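Fervidolysin (Fervidobacterium pennivorans, PDB 1R6V) degrades keratin into peptides as a calcium-binding, subtilisin-like serine protease, allowing the bacterium to grow on native feathers. Local coordinates at residues Thr168-Val176 and Ala209-Ile217; Val218-Ile226 and His386-Leu394. The protein carries 1 engineered substitution. All coordinates share one frame; numbering follows the deposited sequence.

Contact 1: residues Thr168-Val176 and Ala209-Ile217. With CA (calcium ion), chain B.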
loop_
_atom_site.group_PDB
_atom_site.type_symbol
_atom_site.label_atom_id
_atom_site.label_comp_id
_atom_site.label_asym_id
_atom_site.label_seq_id
_atom_site.Cartn_x
_atom_site.Cartn_y
_atom_site.Cartn_z
ATOM N N THR A 168 18.860 10.121 24.028
ATOM C CA THR A 168 19.827 10.622 25.001
ATOM C C THR A 168 20.534 11.875 24.482
ATOM O O THR A 168 21.352 12.469 25.179
ATOM C CB THR A 168 20.880 9.542 25.384
ATOM O OG1 THR A 168 21.777 9.312 24.296
ATOM C CG2 THR A 168 20.186 8.238 25.756
ATOM N N HIS A 169 20.215 12.279 23.255
ATOM C CA HIS A 169 20.806 13.489 22.687
ATOM C C HIS A 169 20.353 14.649 23.578
ATOM O O HIS A 169 19.177 14.750 23.935
ATOM C CB HIS A 169 20.293 13.713 21.256
ATOM C CG HIS A 169 21.111 14.683 20.466
ATOM N ND1 HIS A 169 21.207 16.017 20.793
ATOM C CD2 HIS A 169 21.935 14.492 19.406
ATOM C CE1 HIS A 169 22.059 16.608 19.973
ATOM N NE2 HIS A 169 22.513 15.706 19.121
ATOM N N PRO A 170 21.274 15.550 23.932
ATOM C CA PRO A 170 20.897 16.673 24.785
ATOM C C PRO A 170 19.805 17.565 24.190
ATOM O O PRO A 170 18.938 18.038 24.917
ATOM C CB PRO A 170 22.227 17.398 25.021
ATOM C CG PRO A 170 23.055 17.035 23.829
ATOM C CD PRO A 170 22.706 15.586 23.595
ATOM N N ASP A 171 19.830 17.773 22.873
ATOM C CA ASP A 171 18.820 18.604 22.204
ATOM C C ASP A 171 17.450 17.908 22.130
ATOM O O ASP A 171 16.489 18.481 21.614
ATOM C CB ASP A 171 19.276 18.944 20.778
ATOM C CG ASP A 171 19.244 20.437 20.477
ATOM O OD1 ASP A 171 18.587 21.201 21.211
ATOM O OD2 ASP A 171 19.872 20.848 19.479
ATOM N N LEU A 172 17.360 16.665 22.606
ATOM C CA LEU A 172 16.082 15.960 22.582
ATOM C C LEU A 172 15.611 15.648 23.991
ATOM O O LEU A 172 14.630 14.925 24.171
ATOM C CB LEU A 172 16.177 14.656 21.773
ATOM C CG LEU A 172 16.472 14.834 20.276
ATOM C CD1 LEU A 172 16.583 13.458 19.608
ATOM C CD2 LEU A 172 15.339 15.634 19.625
ATOM N N GLU A 173 16.302 16.187 24.992
ATOM C CA GLU A 173 15.915 15.939 26.379
ATOM C C GLU A 173 14.480 16.385 26.613
ATOM O O GLU A 173 14.094 17.485 26.232
ATOM C CB GLU A 173 16.859 16.681 27.342
ATOM C CG GLU A 173 16.673 16.283 28.813
ATOM C CD GLU A 173 15.500 16.994 29.485
ATOM O OE1 GLU A 173 14.962 16.449 30.479
ATOM O OE2 GLU A 173 15.127 18.100 29.032
ATOM N N GLY A 174 13.685 15.520 27.238
ATOM C CA GLY A 174 12.297 15.851 27.511
ATOM C C GLY A 174 11.385 15.827 26.300
ATOM O O GLY A 174 10.166 15.967 26.436
ATOM N N GLN A 175 11.960 15.612 25.115
ATOM C CA GLN A 175 11.193 15.600 23.870
ATOM C C GLN A 175 10.798 14.233 23.322
ATOM O O GLN A 175 9.934 14.149 22.452
ATOM C CB GLN A 175 11.980 16.332 22.773
ATOM C CG GLN A 175 12.338 17.752 23.132
ATOM C CD GLN A 175 11.139 18.663 23.089
ATOM O OE1 GLN A 175 10.797 19.222 22.042
ATOM N NE2 GLN A 175 10.470 18.801 24.224
ATOM N N VAL A 176 11.434 13.180 23.813
ATOM C CA VAL A 176 11.166 11.832 23.315
ATOM C C VAL A 176 10.427 11.028 24.368
ATOM O O VAL A 176 10.989 10.714 25.419
ATOM C CB VAL A 176 12.485 11.118 22.950
ATOM C CG1 VAL A 176 12.195 9.724 22.397
ATOM C CG2 VAL A 176 13.264 11.950 21.921
ATOM N N ALA A 209 11.187 18.325 16.403
ATOM C CA ALA A 209 11.066 18.829 17.763
ATOM C C ALA A 209 12.319 19.013 18.609
ATOM O O ALA A 209 12.267 18.806 19.824
ATOM C CB ALA A 209 10.080 17.943 18.520
ATOM N N ALA A 210 13.446 19.392 18.022
ATOM C CA ALA A 210 14.608 19.605 18.870
ATOM C C ALA A 210 14.188 20.676 19.889
ATOM O O ALA A 210 13.480 21.633 19.565
ATOM C CB ALA A 210 15.812 20.074 18.043
ATOM N N LYS A 211 14.625 20.504 21.125
ATOM C CA LYS A 211 14.271 21.403 22.223
ATOM C C LYS A 211 14.678 22.872 22.079
ATOM O O LYS A 211 15.795 23.175 21.682
ATOM C CB LYS A 211 14.869 20.829 23.506
ATOM C CG LYS A 211 14.416 21.460 24.809
ATOM C CD LYS A 211 15.249 20.880 25.957
ATOM C CE LYS A 211 14.830 21.434 27.308
ATOM N NZ LYS A 211 15.691 20.921 28.416
ATOM N N LYS A 212 13.766 23.786 22.397
ATOM C CA LYS A 212 14.104 25.206 22.342
ATOM C C LYS A 212 14.736 25.482 23.705
ATOM O O LYS A 212 14.038 25.614 24.709
ATOM C CB LYS A 212 12.851 26.049 22.149
ATOM C CG LYS A 212 13.135 27.502 21.825
ATOM C CD LYS A 212 11.842 28.209 21.481
ATOM C CE LYS A 212 12.095 29.653 21.090
ATOM N NZ LYS A 212 12.820 30.420 22.147
ATOM N N ASP A 213 16.061 25.547 23.746
ATOM C CA ASP A 213 16.750 25.751 25.014
ATOM C C ASP A 213 18.016 26.587 24.888
ATOM O O ASP A 213 18.881 26.537 25.768
ATOM C CB ASP A 213 17.102 24.387 25.621
ATOM C CG ASP A 213 18.032 23.581 24.738
ATOM O OD1 ASP A 213 18.352 24.056 23.634
ATOM O OD2 ASP A 213 18.450 22.471 25.151
ATOM N N GLY A 214 18.123 27.333 23.790
ATOM C CA GLY A 214 19.284 28.178 23.559
ATOM C C GLY A 214 20.499 27.471 22.979
ATOM O O GLY A 214 21.407 28.121 22.453
ATOM N N LYS A 215 20.516 26.144 23.063
ATOM C CA LYS A 215 21.637 25.341 22.573
ATOM C C LYS A 215 21.290 24.539 21.320
ATOM O O LYS A 215 20.131 24.267 21.061
ATOM C CB LYS A 215 22.071 24.360 23.660
ATOM C CG LYS A 215 22.386 25.008 25.005
ATOM C CD LYS A 215 23.721 25.733 24.952
ATOM C CE LYS A 215 24.174 26.202 26.329
ATOM N NZ LYS A 215 25.562 26.735 26.286
ATOM N N GLY A 216 22.309 24.158 20.557
ATOM C CA GLY A 216 22.088 23.365 19.353
ATOM C C GLY A 216 21.065 23.961 18.400
ATOM O O GLY A 216 21.110 25.157 18.111
ATOM N N ILE A 217 20.147 23.134 17.901
ATOM C CA ILE A 217 19.119 23.618 16.984
ATOM C C ILE A 217 17.759 23.611 17.678
ATOM O O ILE A 217 17.670 23.425 18.887
ATOM C CB ILE A 217 19.045 22.747 15.696
ATOM C CG1 ILE A 217 18.610 21.314 16.030
ATOM C CG2 ILE A 217 20.431 22.665 15.047
ATOM C CD1 ILE A 217 17.837 20.633 14.884
HETATM CA CA CA B . 18.006 23.468 21.205
#
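Asp-171, in the single 3-10 turn of 168-176, meets the irregular loop 209-217 where its carbonyl O accepts a nearly straight hydrogen bond from Lys-211 N (2.8 Å, 172° at the hydrogen). Its carboxylate reaches further along the same loop and divides its work. Asp-171 OD1 binds the calcium ion at 2.3 Å. Asp-171 OD2 takes Ile-217 N on its syn lone pair at 2.8 Å and also hydrogen-bonds Tyr-374 OH. With both oxygens engaged, the carboxylate is fixed in rotation. Asp-213 OD1 lies 2.5 Å from the calcium ion and accepts Lys-215 N from above the carboxylate plane, an Asx turn that folds the loop round the metal. Gly-216 suits its place because a side chain would run into Asp-171 OD2. Toward the solvent-facing side Lys-211 lies alongside Glu-173; with CG anti to the backbone N (chi1 -169°) and the chain extended beyond, its NZ is carried out to a salt bridge with Glu-173 OE2 (2.9 Å), on the anti side and tilted 26° out of the carboxylate plane. An alanine in place of Lys-211 would probably leave the Glu-173 carboxylate without its charged mate and strip away the methylenes along Glu-173. The carbonyls of Lys-211, Lys-215 and Ile-217, with Glu-129, complete a calcium site resembling the high-affinity site of subtilisins.

Contact 2: residues Val218-Ile226 and His386-Leu394; sequences VGVAPGAKI and HVTGVVAVL
The CB of Val-220 is directed toward helix segment 386-394, and its two methyls meet different parts of it. CG1, anti to the backbone N (chi1 171°), is laid over the peptide that links Gly-389 to Val-390, with Val-220 CG1 3.5 Å from Gly-389 C, and also touches Val-390 CG2. CG2 turns instead to the imidazole of His-386, whose side chain Val-220 crosses at about a right angle; Val-220 CG2 comes obliquely to within 4.1 Å of His-386 ND1. The approach depends on Gly-389: the CA atoms of Val-220 and Gly-389 are 5.1 Å apart, and a CB on the glycine would collide with Val-220 CB. One turn further along the helix, Ala-221 CB meets two side chains, Val-393 CG2 at 3.7 Å and Ala-392 CB at 4.0 Å. The same methyl also lies near Gly-389 O, an oxygen already used by the helix in accepting Val-393 N. Ala-224, brought back by the type I turn from Ala-221, adds a looser methyl contact with Ala-392 CB. Alanine fits at these positions because loop and helix backbones run close together. Val-220 O, which lies against Val-393 CG2, is hydrogen-bonded to Trp-148 NE1. Small residues and branched methyls thus pack the approach to strand 225-230 against helix 380-397, whose N-terminal end carries Ser-381, the probable charge-relay serine. The fit rests on shape, and the apolar setting of the buried His-386 ND1, which has no polar partner in the model, would probably disfavour a charged imidazole.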
loop_
_atom_site.group_PDB
_atom_site.type_symbol
_atom_site.label_atom_id
_atom_site.label_comp_id
_atom_site.label_asym_id
_atom_site.label_seq_id
_atom_site.Cartn_x
_atom_site.Cartn_y
_atom_site.Cartn_z
ATOM N N VAL A 218 16.700 23.855 16.920
ATOM C CA VAL A 218 15.362 23.817 17.496
ATOM C C VAL A 218 14.478 23.269 16.381
ATOM O O VAL A 218 14.755 23.490 15.203
ATOM C CB VAL A 218 14.892 25.229 17.969
ATOM C CG1 VAL A 218 14.959 26.224 16.829
ATOM C CG2 VAL A 218 13.465 25.144 18.554
ATOM N N GLY A 219 13.458 22.500 16.749
ATOM C CA GLY A 219 12.579 21.916 15.752
ATOM C C GLY A 219 11.507 22.873 15.270
ATOM O O GLY A 219 11.363 23.969 15.797
ATOM N N VAL A 220 10.790 22.461 14.237
ATOM C CA VAL A 220 9.691 23.240 13.678
ATOM C C VAL A 220 8.592 23.380 14.740
ATOM O O VAL A 220 7.936 24.421 14.846
ATOM C CB VAL A 220 9.091 22.519 12.456
ATOM C CG1 VAL A 220 7.828 23.214 12.011
ATOM C CG2 VAL A 220 10.123 22.478 11.312
ATOM N N ALA A 221 8.415 22.310 15.508
ATOM C CA ALA A 221 7.395 22.211 16.555
ATOM C C ALA A 221 8.063 21.866 17.890
ATOM O O ALA A 221 7.956 20.744 18.385
ATOM C CB ALA A 221 6.378 21.120 16.170
ATOM N N PRO A 222 8.747 22.842 18.503
ATOM C CA PRO A 222 9.420 22.581 19.779
ATOM C C PRO A 222 8.499 22.207 20.934
ATOM O O PRO A 222 8.962 21.736 21.965
ATOM C CB PRO A 222 10.207 23.860 20.031
ATOM C CG PRO A 222 9.393 24.916 19.327
ATOM C CD PRO A 222 8.932 24.233 18.061
ATOM N N GLY A 223 7.203 22.395 20.748
ATOM C CA GLY A 223 6.271 22.045 21.812
ATOM C C GLY A 223 5.775 20.611 21.730
ATOM O O GLY A 223 5.215 20.074 22.698
ATOM N N ALA A 224 5.984 19.983 20.573
ATOM C CA ALA A 224 5.543 18.603 20.354
ATOM C C ALA A 224 6.430 17.576 21.042
ATOM O O ALA A 224 7.455 17.917 21.626
ATOM C CB ALA A 224 5.472 18.307 18.858
ATOM N N LYS A 225 6.013 16.313 20.972
ATOM C CA LYS A 225 6.759 15.212 21.566
ATOM C C LYS A 225 6.960 14.168 20.483
ATOM O O LYS A 225 6.114 14.002 19.608
ATOM C CB LYS A 225 5.988 14.582 22.734
ATOM C CG LYS A 225 5.872 15.482 23.959
ATOM C CD LYS A 225 7.237 15.765 24.549
ATOM C CE LYS A 225 7.135 16.323 25.967
ATOM N NZ LYS A 225 6.435 17.628 25.993
ATOM N N ILE A 226 8.072 13.451 20.576
ATOM C CA ILE A 226 8.428 12.432 19.601
ATOM C C ILE A 226 8.191 11.024 20.132
ATOM O O ILE A 226 8.702 10.658 21.194
ATOM C CB ILE A 226 9.926 12.548 19.219
ATOM C CG1 ILE A 226 10.220 13.935 18.638
ATOM C CG2 ILE A 226 10.311 11.431 18.231
ATOM C CD1 ILE A 226 9.535 14.216 17.320
ATOM N N HIS A 386 9.944 18.475 7.956
ATOM C CA HIS A 386 9.540 19.878 8.060
ATOM C C HIS A 386 8.023 19.928 7.980
ATOM O O HIS A 386 7.383 20.692 8.704
ATOM C CB HIS A 386 10.132 20.709 6.927
ATOM C CG HIS A 386 11.592 20.989 7.088
ATOM N ND1 HIS A 386 12.076 22.124 7.713
ATOM C CD2 HIS A 386 12.680 20.259 6.748
ATOM C CE1 HIS A 386 13.394 22.073 7.751
ATOM N NE2 HIS A 386 13.787 20.948 7.174
ATOM N N VAL A 387 7.446 19.129 7.083
ATOM C CA VAL A 387 5.994 19.107 6.939
ATOM C C VAL A 387 5.351 18.462 8.169
ATOM O O VAL A 387 4.333 18.939 8.661
ATOM C CB VAL A 387 5.566 18.352 5.660
ATOM C CG1 VAL A 387 4.041 18.165 5.641
ATOM C CG2 VAL A 387 5.991 19.150 4.434
ATOM N N THR A 388 5.937 17.386 8.676
ATOM C CA THR A 388 5.369 16.761 9.870
ATOM C C THR A 388 5.353 17.777 11.014
ATOM O O THR A 388 4.394 17.848 11.799
ATOM C CB THR A 388 6.175 15.492 10.258
ATOM O OG1 THR A 388 6.000 14.511 9.228
ATOM C CG2 THR A 388 5.684 14.892 11.564
ATOM N N GLY A 389 6.407 18.586 11.099
ATOM C CA GLY A 389 6.476 19.612 12.128
ATOM C C GLY A 389 5.402 20.679 11.932
ATOM O O GLY A 389 4.779 21.149 12.887
ATOM N N VAL A 390 5.183 21.077 10.685
ATOM C CA VAL A 390 4.162 22.069 10.401
ATOM C C VAL A 390 2.798 21.500 10.800
ATOM O O VAL A 390 1.989 22.189 11.409
ATOM C CB VAL A 390 4.159 22.458 8.904
ATOM C CG1 VAL A 390 2.908 23.287 8.569
ATOM C CG2 VAL A 390 5.411 23.289 8.592
ATOM N N VAL A 391 2.539 20.241 10.445
ATOM C CA VAL A 391 1.266 19.618 10.818
ATOM C C VAL A 391 1.075 19.618 12.341
ATOM O O VAL A 391 -0.025 19.878 12.848
ATOM C CB VAL A 391 1.179 18.146 10.289
ATOM C CG1 VAL A 391 -0.097 17.444 10.823
ATOM C CG2 VAL A 391 1.138 18.153 8.761
ATOM N N ALA A 392 2.131 19.293 13.083
ATOM C CA ALA A 392 2.017 19.270 14.536
ATOM C C ALA A 392 1.619 20.637 15.095
ATOM O O ALA A 392 0.806 20.713 16.018
ATOM C CB ALA A 392 3.335 18.797 15.167
ATOM N N VAL A 393 2.199 21.703 14.551
ATOM C CA VAL A 393 1.861 23.063 15.000
ATOM C C VAL A 393 0.393 23.358 14.644
ATOM O O VAL A 393 -0.374 23.878 15.466
ATOM C CB VAL A 393 2.837 24.122 14.359
ATOM C CG1 VAL A 393 2.435 25.555 14.771
ATOM C CG2 VAL A 393 4.268 23.855 14.860
ATOM N N LEU A 394 -0.020 22.985 13.437
ATOM C CA LEU A 394 -1.404 23.212 13.018
ATOM C C LEU A 394 -2.414 22.462 13.871
ATOM O O LEU A 394 -3.505 22.976 14.135
ATOM C CB LEU A 394 -1.608 22.805 11.558
ATOM C CG LEU A 394 -0.806 23.599 10.518
ATOM C CD1 LEU A 394 -1.034 23.010 9.135
ATOM C CD2 LEU A 394 -1.241 25.074 10.534
#

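Overall arrangement
Both contacts belong to the catalytic domain. Segments 209-217 and 218-226 are consecutive along the connection from helix 200-209 to strand 225-230, so the two contacts fix its two halves, contact 1 to loop 168-176 and contact 2 to helix 380-397. Their centres lie 13 Å apart, and the segments are stitched together by probable backbone hydrogen bonds, Gln-175 O to Ile-226 N and Ala-210 O to Gly-219 N. Contact 1 is partly buried, with a salt bridge at its exposed edge; contact 2 is wholly buried. The chemistry passes from metal ligation by carboxylates and backbone carbonyls in a partly buried loop region to hydrocarbon packing in the interior.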